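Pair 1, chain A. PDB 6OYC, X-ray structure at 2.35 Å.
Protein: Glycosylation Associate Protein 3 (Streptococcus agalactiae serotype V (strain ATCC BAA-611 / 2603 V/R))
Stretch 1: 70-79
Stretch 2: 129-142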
# COMPACT_ATOMS: atom_id res chain seq x y z
N TYR A 70 8.80 4.09 18.61
CA TYR A 70 8.27 3.99 17.26
C TYR A 70 9.29 4.47 16.24
O TYR A 70 10.17 5.29 16.52
CB TYR A 70 6.96 4.78 17.11
CG TYR A 70 5.86 4.31 18.03
CD1 TYR A 70 4.95 3.34 17.63
CD2 TYR A 70 5.73 4.85 19.31
CE1 TYR A 70 3.92 2.91 18.48
CE2 TYR A 70 4.71 4.44 20.16
CZ TYR A 70 3.82 3.48 19.74
OH TYR A 70 2.83 3.08 20.61
N SER A 71 9.15 3.93 15.03
CA SER A 71 9.93 4.32 13.87
C SER A 71 9.05 5.10 12.89
O SER A 71 7.94 4.67 12.56
CB SER A 71 10.51 3.09 13.17
OG SER A 71 11.13 3.48 11.97
N LEU A 72 9.54 6.24 12.43
CA LEU A 72 8.89 7.03 11.39
C LEU A 72 9.83 7.14 10.21
O LEU A 72 10.98 7.55 10.37
CB LEU A 72 8.50 8.41 11.89
CG LEU A 72 7.73 9.30 10.90
CD1 LEU A 72 6.33 8.72 10.67
CD2 LEU A 72 7.67 10.71 11.46
N SER A 73 9.33 6.77 9.03
CA SER A 73 10.12 6.74 7.81
C SER A 73 9.45 7.61 6.76
O SER A 73 8.22 7.65 6.67
CB SER A 73 10.25 5.31 7.27
OG SER A 73 10.72 4.45 8.28
N LEU A 74 10.27 8.28 5.96
CA LEU A 74 9.81 9.09 4.85
C LEU A 74 10.14 8.38 3.55
O LEU A 74 11.30 8.03 3.30
CB LEU A 74 10.45 10.48 4.88
CG LEU A 74 10.27 11.37 3.64
CD1 LEU A 74 8.85 11.92 3.52
CD2 LEU A 74 11.27 12.50 3.70
N ASN A 75 9.13 8.16 2.73
CA ASN A 75 9.32 7.65 1.37
C ASN A 75 8.96 8.78 0.42
O ASN A 75 7.77 9.06 0.21
CB ASN A 75 8.47 6.40 1.13
CG ASN A 75 8.93 5.62 -0.08
OD1 ASN A 75 9.29 6.21 -1.10
ND2 ASN A 75 8.94 4.29 0.04
N ALA A 76 9.98 9.41 -0.16
CA ALA A 76 9.85 10.51 -1.11
C ALA A 76 11.03 10.49 -2.07
O ALA A 76 12.04 9.82 -1.84
CB ALA A 76 9.77 11.87 -0.39
N GLU A 77 10.90 11.23 -3.17
CA GLU A 77 11.95 11.35 -4.19
C GLU A 77 12.27 12.82 -4.38
O GLU A 77 11.37 13.59 -4.73
CB GLU A 77 11.49 10.74 -5.53
CG GLU A 77 11.49 9.23 -5.59
CD GLU A 77 10.64 8.69 -6.73
OE1 GLU A 77 9.75 7.85 -6.46
OE2 GLU A 77 10.86 9.09 -7.89
N LEU A 78 13.54 13.19 -4.21
CA LEU A 78 13.91 14.60 -4.34
C LEU A 78 15.40 14.74 -4.61
O LEU A 78 16.17 13.79 -4.48
CB LEU A 78 13.53 15.39 -3.08
CG LEU A 78 14.09 15.02 -1.71
CD1 LEU A 78 13.76 16.13 -0.72
CD2 LEU A 78 13.56 13.69 -1.20
N ASP A 79 15.81 15.97 -4.96
CA ASP A 79 17.22 16.29 -5.19
C ASP A 79 17.96 16.57 -3.88
O ASP A 79 18.78 15.77 -3.41
CB ASP A 79 17.34 17.50 -6.12
CG ASP A 79 17.38 17.11 -7.59
OD1 ASP A 79 17.27 15.90 -7.88
OD2 ASP A 79 17.52 18.02 -8.44
N SER A 129 12.36 22.85 -4.65
CA SER A 129 11.64 23.25 -5.85
C SER A 129 10.81 22.13 -6.46
O SER A 129 9.78 22.41 -7.09
CB SER A 129 12.63 23.76 -6.91
OG SER A 129 13.08 25.06 -6.56
N ASP A 130 11.24 20.88 -6.31
CA ASP A 130 10.55 19.75 -6.90
C ASP A 130 10.75 18.53 -6.02
O ASP A 130 11.88 18.22 -5.64
CB ASP A 130 11.07 19.40 -8.30
CG ASP A 130 11.05 20.56 -9.24
OD1 ASP A 130 11.95 21.41 -9.12
OD2 ASP A 130 10.17 20.60 -10.13
N PHE A 131 9.66 17.82 -5.74
CA PHE A 131 9.75 16.51 -5.12
C PHE A 131 8.47 15.73 -5.40
O PHE A 131 7.43 16.31 -5.74
CB PHE A 131 10.01 16.62 -3.61
CG PHE A 131 8.88 17.26 -2.83
CD1 PHE A 131 7.80 16.50 -2.41
CD2 PHE A 131 8.92 18.60 -2.51
CE1 PHE A 131 6.77 17.08 -1.69
CE2 PHE A 131 7.89 19.18 -1.78
CZ PHE A 131 6.82 18.43 -1.38
N THR A 132 8.57 14.40 -5.25
CA THR A 132 7.43 13.49 -5.27
C THR A 132 7.33 12.82 -3.91
O THR A 132 8.24 12.08 -3.52
CB THR A 132 7.55 12.43 -6.37
OG1 THR A 132 7.53 13.06 -7.65
CG2 THR A 132 6.38 11.44 -6.29
N PHE A 133 6.23 13.06 -3.20
CA PHE A 133 5.98 12.44 -1.91
C PHE A 133 5.13 11.19 -2.11
O PHE A 133 4.11 11.24 -2.81
CB PHE A 133 5.29 13.41 -0.96
CG PHE A 133 4.83 12.78 0.33
CD1 PHE A 133 5.72 12.62 1.39
CD2 PHE A 133 3.53 12.32 0.47
CE1 PHE A 133 5.31 12.03 2.57
CE2 PHE A 133 3.11 11.74 1.65
CZ PHE A 133 4.00 11.59 2.70
N HIS A 134 5.53 10.10 -1.48
CA HIS A 134 4.78 8.84 -1.55
C HIS A 134 4.01 8.58 -0.26
O HIS A 134 2.79 8.45 -0.30
CB HIS A 134 5.72 7.67 -1.86
CG HIS A 134 6.44 7.82 -3.16
ND1 HIS A 134 5.77 7.89 -4.36
CD2 HIS A 134 7.75 7.96 -3.44
CE1 HIS A 134 6.65 8.04 -5.34
NE2 HIS A 134 7.86 8.10 -4.81
N TYR A 135 4.71 8.49 0.87
CA TYR A 135 4.03 8.17 2.12
C TYR A 135 5.01 8.30 3.27
O TYR A 135 6.23 8.42 3.09
CB TYR A 135 3.43 6.76 2.10
CG TYR A 135 4.41 5.64 1.85
CD1 TYR A 135 5.29 5.21 2.84
CD2 TYR A 135 4.45 4.98 0.61
CE1 TYR A 135 6.18 4.16 2.62
CE2 TYR A 135 5.33 3.93 0.38
CZ TYR A 135 6.20 3.52 1.37
OH TYR A 135 7.08 2.49 1.13
N LEU A 136 4.45 8.27 4.47
CA LEU A 136 5.22 8.04 5.68
C LEU A 136 4.81 6.69 6.23
O LEU A 136 3.68 6.23 6.02
CB LEU A 136 4.97 9.13 6.72
CG LEU A 136 5.21 10.60 6.35
CD1 LEU A 136 4.87 11.46 7.53
CD2 LEU A 136 6.64 10.86 5.95
N LYS A 137 5.75 6.04 6.93
CA LYS A 137 5.49 4.77 7.61
C LYS A 137 5.81 4.92 9.09
O LYS A 137 6.94 5.28 9.46
CB LYS A 137 6.30 3.63 6.99
CG LYS A 137 5.96 2.24 7.53
CD LYS A 137 6.70 1.18 6.74
CE LYS A 137 6.60 -0.18 7.38
NZ LYS A 137 7.55 -1.15 6.77
N LEU A 138 4.82 4.64 9.92
CA LEU A 138 4.93 4.71 11.37
C LEU A 138 4.66 3.33 11.95
O LEU A 138 3.59 2.76 11.74
CB LEU A 138 3.94 5.74 11.92
CG LEU A 138 3.82 5.90 13.43
CD1 LEU A 138 5.12 6.47 13.98
CD2 LEU A 138 2.64 6.83 13.74
N GLU A 139 5.64 2.79 12.69
CA GLU A 139 5.51 1.45 13.25
C GLU A 139 6.22 1.38 14.59
O GLU A 139 7.21 2.08 14.83
CB GLU A 139 6.09 0.40 12.31
CG GLU A 139 7.46 0.80 11.80
CD GLU A 139 8.05 -0.20 10.83
OE1 GLU A 139 7.83 -1.42 11.03
OE2 GLU A 139 8.73 0.24 9.86
N GLU A 140 5.74 0.50 15.46
CA GLU A 140 6.45 0.28 16.70
C GLU A 140 7.68 -0.58 16.44
O GLU A 140 7.73 -1.35 15.48
CB GLU A 140 5.56 -0.34 17.77
CG GLU A 140 4.93 -1.65 17.42
CD GLU A 140 3.98 -2.13 18.50
OE1 GLU A 140 2.80 -2.38 18.18
OE2 GLU A 140 4.41 -2.23 19.68
N VAL A 141 8.67 -0.40 17.29
CA VAL A 141 9.96 -1.06 17.14
C VAL A 141 9.94 -2.33 17.97
O VAL A 141 9.74 -2.29 19.19
CB VAL A 141 11.10 -0.13 17.58
CG1 VAL A 141 12.42 -0.84 17.48
CG2 VAL A 141 11.09 1.12 16.72
N THR A 142 10.13 -3.47 17.31
CA THR A 142 10.15 -4.78 17.95
C THR A 142 11.09 -5.73 17.20
O THR A 142 10.88 -6.00 16.01
CB THR A 142 8.74 -5.42 18.02
OG1 THR A 142 8.14 -5.38 16.72
CG2 THR A 142 7.85 -4.69 19.03
O HOH W 1 9.11 3.55 9.91

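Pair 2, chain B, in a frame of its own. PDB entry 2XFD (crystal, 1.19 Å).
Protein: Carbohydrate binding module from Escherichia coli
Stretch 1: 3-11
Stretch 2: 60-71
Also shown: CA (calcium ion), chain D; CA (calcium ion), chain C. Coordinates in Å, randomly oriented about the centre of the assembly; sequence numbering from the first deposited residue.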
# COMPACT_ATOMS: atom_id res chain seq x y z
N ASN B 3 -2.27 -7.96 16.39
CA ASN B 3 -2.87 -8.04 15.05
C ASN B 3 -1.91 -8.53 14.05
O ASN B 3 -0.67 -8.34 14.22
CB ASN B 3 -3.34 -6.63 14.72
CG ASN B 3 -4.33 -6.18 15.79
OD1 ASN B 3 -5.37 -6.77 15.93
ND2 ASN B 3 -4.00 -5.09 16.51
N SER B 4 -2.38 -9.19 13.04
CA SER B 4 -1.59 -9.68 11.91
C SER B 4 -2.08 -9.02 10.65
O SER B 4 -3.28 -9.01 10.38
CB SER B 4 -1.71 -11.22 11.82
OG SER B 4 -0.83 -11.68 10.82
N ILE B 5 -1.15 -8.49 9.88
CA ILE B 5 -1.47 -7.84 8.62
C ILE B 5 -0.58 -8.38 7.53
O ILE B 5 0.67 -8.40 7.66
CB ILE B 5 -1.30 -6.28 8.70
CG1 ILE B 5 -2.19 -5.75 9.79
CG2 ILE B 5 -1.62 -5.68 7.34
CD1 ILE B 5 -1.94 -4.25 10.12
N THR B 6 -1.17 -8.85 6.45
CA THR B 6 -0.46 -9.30 5.26
C THR B 6 -0.74 -8.32 4.10
O THR B 6 -1.90 -8.00 3.88
CB THR B 6 -0.82 -10.69 4.85
OG1 THR B 6 -0.46 -11.59 5.88
CG2 THR B 6 -0.21 -11.15 3.56
N VAL B 7 0.29 -7.82 3.44
CA VAL B 7 0.19 -6.99 2.28
C VAL B 7 0.53 -7.84 1.05
O VAL B 7 1.59 -8.46 1.03
CB VAL B 7 1.12 -5.79 2.39
CG1 VAL B 7 1.06 -4.90 1.14
CG2 VAL B 7 0.82 -5.00 3.63
N ARG B 8 -0.33 -7.85 0.03
CA ARG B 8 -0.03 -8.51 -1.24
C ARG B 8 0.22 -7.40 -2.27
O ARG B 8 -0.68 -6.63 -2.58
CB ARG B 8 -1.18 -9.41 -1.67
CG ARG B 8 -0.79 -10.15 -2.95
CD ARG B 8 -1.34 -11.43 -3.14
NE ARG B 8 -0.82 -12.20 -4.22
CZ ARG B 8 0.09 -13.19 -4.20
NH1 ARG B 8 0.30 -13.85 -5.32
NH2 ARG B 8 0.79 -13.48 -3.12
N ALA B 9 1.45 -7.29 -2.77
CA ALA B 9 1.84 -6.19 -3.62
C ALA B 9 3.01 -6.55 -4.50
O ALA B 9 3.72 -7.54 -4.24
CB ALA B 9 2.16 -4.99 -2.79
N ARG B 10 3.23 -5.70 -5.49
CA ARG B 10 4.37 -5.78 -6.39
C ARG B 10 4.81 -4.40 -6.79
O ARG B 10 4.03 -3.44 -6.71
CB ARG B 10 4.05 -6.59 -7.68
CG ARG B 10 3.19 -5.86 -8.67
CD ARG B 10 2.90 -6.63 -9.92
NE ARG B 10 2.30 -5.85 -10.98
CZ ARG B 10 2.98 -5.28 -11.99
NH1 ARG B 10 2.32 -4.74 -12.98
NH2 ARG B 10 4.30 -5.25 -11.98
N GLY B 11 6.05 -4.33 -7.25
CA GLY B 11 6.53 -3.19 -8.00
C GLY B 11 6.54 -3.52 -9.49
O GLY B 11 6.30 -4.65 -9.90
N ARG B 60 9.46 3.43 -11.57
CA ARG B 60 8.98 2.80 -10.35
C ARG B 60 7.50 3.14 -10.08
O ARG B 60 7.13 4.32 -10.09
CB ARG B 60 9.75 3.29 -9.16
CG ARG B 60 11.24 2.99 -9.15
CD ARG B 60 11.88 3.46 -7.89
NE ARG B 60 13.33 3.30 -7.93
CZ ARG B 60 14.19 3.86 -7.11
NH1 ARG B 60 13.81 4.70 -6.18
NH2 ARG B 60 15.48 3.63 -7.29
N ASP B 61 6.70 2.11 -9.85
CA ASP B 61 5.28 2.20 -9.50
C ASP B 61 4.94 0.95 -8.68
O ASP B 61 5.61 -0.08 -8.81
CB ASP B 61 4.40 2.20 -10.78
CG ASP B 61 4.57 3.39 -11.66
OD1 ASP B 61 4.70 3.16 -12.90
OD2 ASP B 61 4.52 4.52 -11.17
N VAL B 62 3.88 1.05 -7.87
CA VAL B 62 3.45 -0.06 -7.01
C VAL B 62 2.02 -0.45 -7.34
O VAL B 62 1.15 0.42 -7.53
CB VAL B 62 3.59 0.33 -5.55
CG1 VAL B 62 2.94 -0.70 -4.63
CG2 VAL B 62 5.08 0.54 -5.19
N GLN B 63 1.76 -1.74 -7.37
CA GLN B 63 0.40 -2.30 -7.48
C GLN B 63 0.17 -3.11 -6.19
O GLN B 63 0.84 -4.10 -5.97
CB GLN B 63 0.23 -3.13 -8.72
CG GLN B 63 -1.20 -3.58 -8.97
CD GLN B 63 -1.36 -4.57 -10.09
OE1 GLN B 63 -0.41 -5.11 -10.65
NE2 GLN B 63 -2.55 -4.81 -10.46
N VAL B 64 -0.82 -2.69 -5.40
CA VAL B 64 -1.24 -3.39 -4.19
C VAL B 64 -2.51 -4.12 -4.49
O VAL B 64 -3.51 -3.52 -4.84
CB VAL B 64 -1.45 -2.37 -3.01
CG1 VAL B 64 -1.83 -3.16 -1.75
CG2 VAL B 64 -0.27 -1.49 -2.79
N ASP B 65 -2.48 -5.42 -4.40
CA ASP B 65 -3.69 -6.20 -4.64
C ASP B 65 -4.71 -6.00 -3.52
O ASP B 65 -5.89 -5.64 -3.75
CB ASP B 65 -3.38 -7.70 -4.85
CG ASP B 65 -4.51 -8.50 -5.42
OD1 ASP B 65 -5.61 -8.01 -5.54
OD2 ASP B 65 -4.26 -9.69 -5.75
N TYR B 66 -4.28 -6.24 -2.30
CA TYR B 66 -5.10 -6.26 -1.13
C TYR B 66 -4.19 -6.31 0.09
O TYR B 66 -3.00 -6.58 -0.02
CB TYR B 66 -6.13 -7.43 -1.12
CG TYR B 66 -5.50 -8.81 -1.24
CD1 TYR B 66 -4.87 -9.41 -0.19
CD2 TYR B 66 -5.59 -9.52 -2.41
CE1 TYR B 66 -4.35 -10.70 -0.29
CE2 TYR B 66 -5.07 -10.78 -2.53
CZ TYR B 66 -4.44 -11.36 -1.46
OH TYR B 66 -3.89 -12.64 -1.61
N ILE B 67 -4.81 -6.12 1.25
CA ILE B 67 -4.23 -6.53 2.50
C ILE B 67 -5.18 -7.52 3.16
O ILE B 67 -6.35 -7.61 2.83
CB ILE B 67 -3.86 -5.35 3.46
CG1 ILE B 67 -5.10 -4.73 4.09
CG2 ILE B 67 -3.02 -4.35 2.72
CD1 ILE B 67 -4.76 -3.69 5.13
N VAL B 68 -4.66 -8.25 4.18
CA VAL B 68 -5.44 -9.12 5.00
C VAL B 68 -5.18 -8.70 6.46
O VAL B 68 -4.02 -8.63 6.86
CB VAL B 68 -5.06 -10.61 4.81
CG1 VAL B 68 -6.06 -11.49 5.56
CG2 VAL B 68 -4.98 -10.96 3.34
N VAL B 69 -6.22 -8.40 7.19
CA VAL B 69 -6.13 -7.93 8.56
C VAL B 69 -6.81 -8.93 9.46
O VAL B 69 -8.05 -9.06 9.41
CB VAL B 69 -6.75 -6.53 8.72
CG1 VAL B 69 -6.56 -6.05 10.15
CG2 VAL B 69 -6.21 -5.55 7.73
N ASN B 70 -6.08 -9.69 10.27
CA ASN B 70 -6.67 -10.70 11.12
C ASN B 70 -7.63 -11.58 10.35
O ASN B 70 -8.73 -11.96 10.83
CB ASN B 70 -7.32 -10.06 12.36
CG ASN B 70 -6.34 -9.31 13.22
OD1 ASN B 70 -5.20 -9.79 13.38
ND2 ASN B 70 -6.76 -8.16 13.79
N GLY B 71 -7.24 -11.98 9.14
CA GLY B 71 -8.00 -12.85 8.32
C GLY B 71 -8.99 -12.24 7.37
O GLY B 71 -9.53 -12.97 6.54
CA CA D . -7.28 -6.39 -5.65
CA CA C . 5.92 6.30 -10.57
O HOH W 2 -2.39 -11.42 -6.40
O HOH W 3 -0.36 -5.31 -13.82
O HOH W 4 7.57 6.43 -12.29
O HOH W 5 -8.07 -8.18 -7.00

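Both pairs are two antiparallel strands with a beta bulge in the second strand. The strand axes approach to 4.5 Å in pair 1 and 4.6 Å in pair 2. Their directions differ by 166° and 171°. Fourteen central residues superpose with an RMSD of 0.5 Å.

The bulge falls at the same place. In pair 1 the register shifts by one between Asn A75 and Ala A76, and His A134 is the extra residue. In pair 2 the shift lies between Arg B8 and Ala B9, and Asp B65 is the extra residue. His A134 and Asp B65 coincide to 0.2 Å at CA. Both have negative phi and psi, and both point CA-to-CB toward the partner strand.

The hydrogen bonding at the bulge differs slightly. In pair 1, Asn A75 O accepts from His A134 N at 3.0 Å and from Tyr A135 N at 3.2 Å. In pair 2, Arg B8 O accepts from Asp B65 N at 2.8 Å. On either side of the bulge the next hydrogen-bonded rungs match. Ser A73 N donates to Lys A137 O at 2.8 Å, as Thr B6 N does to Val B68 O at 2.9 Å. Glu A77 N donates to Thr A132 O at 2.8 Å, as Arg B10 N does to Gln B63 O at 2.9 Å. The ladders part at the matched serines. Ser A71 N donates to the backbone Glu A139 O at 2.7 Å, whereas Ser B4 N donates to the side-chain Asn B70 OD1 at 2.9 Å.

The closest side-chain match is the tyrosine after the bulge. Tyr A135 and Tyr B66 share chi1 of 58° and chi2 of 76°. Each ring lies under a CB of the opposite strand. Asn A75 CB is 3.7 Å from the centroid of the Tyr A135 ring. Arg B8 CB is 3.9 Å from that of Tyr B66. The contact uses CB, which both side chains have, although Asn A75 and Arg B8 differ beyond it.

The bulge side chains find different polar partners. His A134 NE2 donates to Glu A77 OE1 at 2.5 Å, which ties the bulge to the next hydrogen-bonded pair, Glu A77 with Thr A132. Asp B65 O and OD1 instead bind the chain D calcium ion at 2.5 and 2.3 Å. Asp B65 OD2 accepts from water 2 at 2.6 Å, and that water accepts from Arg B8 NE at 2.8 Å. Arg B10, which matches Glu A77, turns to Gln B63: Arg B10 NE donates to Gln B63 OE1 at 2.8 Å.

The apolar face carries Leu A72, Leu A74 and Ala A76 in pair 1, and Ile B5, Val B7 and Ala B9 in pair 2. Alanine is common to both. Opposite it, Phe A133 matches Val B64. The larger ring also reaches the neighbouring leucine, with Leu A74 CD1 3.7 Å from Phe A133 CE1. Leu A74 CD1 also meets Leu A136 CD2 at 3.5 Å. The corresponding pair 2 contacts are longer: Val B7 CG2 is 4.0 Å from Ile B67 CG2, and Val B7 CG1 is 4.4 Å from Val B64 CG1.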